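Local coordinates for protein endonuclease V (Streptomyces avermitilis, PDB 3GOC) that probably repairs deaminated DNA, cutting at the second phosphodiester bond 3' to a deoxyinosine with the help of magnesium, at residues 117-122 with 184-189. Numbering follows the deposited sequence.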
# COMPACT_ATOMS: atom_id res chain seq x y z
N GLY A 117 15.25 -11.05 0.97
CA GLY A 117 15.37 -11.51 -0.40
C GLY A 117 16.78 -11.18 -0.87
O GLY A 117 17.73 -11.85 -0.50
N VAL A 118 16.92 -10.13 -1.67
CA VAL A 118 18.23 -9.73 -2.18
C VAL A 118 19.14 -9.18 -1.07
O VAL A 118 20.37 -9.11 -1.25
CB VAL A 118 18.10 -8.67 -3.30
CG1 VAL A 118 17.36 -9.27 -4.48
CG2 VAL A 118 17.36 -7.46 -2.78
N ALA A 119 18.56 -8.80 0.06
CA ALA A 119 19.33 -8.29 1.20
C ALA A 119 19.91 -9.53 1.86
O ALA A 119 19.42 -10.00 2.89
CB ALA A 119 18.40 -7.54 2.17
N HIS A 120 20.98 -10.03 1.26
CA HIS A 120 21.63 -11.25 1.71
C HIS A 120 23.08 -11.22 1.26
O HIS A 120 23.40 -10.62 0.23
CB HIS A 120 20.85 -12.42 1.08
CG HIS A 120 21.45 -13.77 1.31
ND1 HIS A 120 22.44 -14.29 0.50
CD2 HIS A 120 21.19 -14.71 2.24
CE1 HIS A 120 22.75 -15.50 0.92
NE2 HIS A 120 22.01 -15.78 1.98
N PRO A 121 23.99 -11.85 2.03
CA PRO A 121 25.41 -11.87 1.68
C PRO A 121 25.70 -12.26 0.23
O PRO A 121 26.65 -11.77 -0.38
CB PRO A 121 26.01 -12.86 2.69
CG PRO A 121 24.82 -13.68 3.15
CD PRO A 121 23.75 -12.63 3.25
N ARG A 122 24.87 -13.14 -0.33
CA ARG A 122 25.03 -13.56 -1.71
C ARG A 122 23.86 -13.11 -2.57
O ARG A 122 23.61 -13.64 -3.65
CB ARG A 122 25.20 -15.08 -1.81
CG ARG A 122 26.64 -15.55 -1.73
CD ARG A 122 26.75 -17.05 -1.95
NE ARG A 122 27.81 -17.40 -2.89
CZ ARG A 122 29.11 -17.21 -2.65
NH1 ARG A 122 29.51 -16.68 -1.51
NH2 ARG A 122 30.00 -17.56 -3.57
N PHE A 184 12.24 -3.80 7.55
CA PHE A 184 13.19 -3.83 6.46
C PHE A 184 12.71 -4.66 5.30
O PHE A 184 12.62 -5.88 5.37
CB PHE A 184 14.53 -4.28 7.04
CG PHE A 184 14.94 -3.46 8.23
CD1 PHE A 184 14.53 -3.81 9.52
CD2 PHE A 184 15.61 -2.26 8.04
CE1 PHE A 184 14.77 -2.95 10.60
CE2 PHE A 184 15.86 -1.40 9.10
CZ PHE A 184 15.44 -1.74 10.39
N VAL A 185 12.41 -3.95 4.23
CA VAL A 185 11.86 -4.52 3.01
C VAL A 185 12.88 -4.80 1.92
O VAL A 185 13.71 -3.95 1.62
CB VAL A 185 10.80 -3.56 2.45
CG1 VAL A 185 10.15 -4.14 1.20
CG2 VAL A 185 9.75 -3.27 3.52
N SER A 186 12.81 -5.98 1.33
CA SER A 186 13.71 -6.30 0.24
C SER A 186 12.95 -7.08 -0.82
O SER A 186 11.98 -7.78 -0.53
CB SER A 186 14.93 -7.09 0.74
OG SER A 186 14.56 -8.31 1.34
N VAL A 187 13.38 -6.92 -2.07
CA VAL A 187 12.73 -7.64 -3.15
C VAL A 187 13.17 -9.10 -3.12
O VAL A 187 14.29 -9.42 -2.73
CB VAL A 187 13.09 -7.03 -4.52
CG1 VAL A 187 12.58 -5.61 -4.60
CG2 VAL A 187 14.59 -7.07 -4.71
N GLY A 188 12.25 -9.97 -3.51
CA GLY A 188 12.57 -11.38 -3.56
C GLY A 188 12.72 -11.77 -5.02
O GLY A 188 13.81 -12.10 -5.49
N HIS A 189 11.60 -11.71 -5.74
CA HIS A 189 11.56 -12.10 -7.15
C HIS A 189 10.31 -11.51 -7.81
O HIS A 189 9.24 -11.50 -7.22
CB HIS A 189 11.54 -13.63 -7.22
CG HIS A 189 11.48 -14.19 -8.61
ND1 HIS A 189 12.43 -13.88 -9.57
CD2 HIS A 189 10.66 -15.10 -9.17
CE1 HIS A 189 12.18 -14.59 -10.66
NE2 HIS A 189 11.12 -15.34 -10.44
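In the RNase H-like core of endonuclease V, the loop that follows the strand of the magnesium ligand Asp-114 is pinned to strand 183-189 by two adjacent backbone N-H groups, those of Gly-117 and Val-118. Gly-117 N gives its hydrogen to Ser-186 OG at 2.8 Å, with an angle of 156° at the hydrogen. The hydroxyl is set for this by chi1 of 60°, which lodges OG between the backbone N and the carbonyl carbon of its own residue. One residue on, Val-118 N donates to Val-187 O at 2.9 Å, meeting the carbonyl almost end-on (C=O...N 177°). The same oxygen also takes a CA-H...O contact from Gly-117 CA at 3.3 Å, a weaker addition to the N-H bond from the next residue. Gly-117 CA and Gly-188 CA, 4.2 Å apart, are the nearest CA pair between the two segments. Beside the polar pair, both methyls of Val-118 reach CG2 of Val-187; the CG2-CG2 approach of 3.4 Å is tight for two carbons. CG1 of Val-118 also lies 3.5 Å from Val-187 O, which adds apolar cover to that carbonyl. Ala-119, centre of an inverse gamma turn, sets its CB 3.8 Å from Ser-186 CB, and past it the loop leaves the strand toward helix 14-24. There Arg-122 N hydrogen-bonds to His-120 ND1 from well out of the ring plane, and Arg-122 NE forms a salt bridge with Asp-22. Strand 183-189 runs antiparallel between strands 138-142 and 168-174, and Gly-188 and His-189 form a classic beta bulge opposite Thr-138. Val-187 also packs on Leu-193 of helix 193-202, while Ser-128 OG of helix 126-134, the helix that follows the loop, hydrogen-bonds to Gly-188 O.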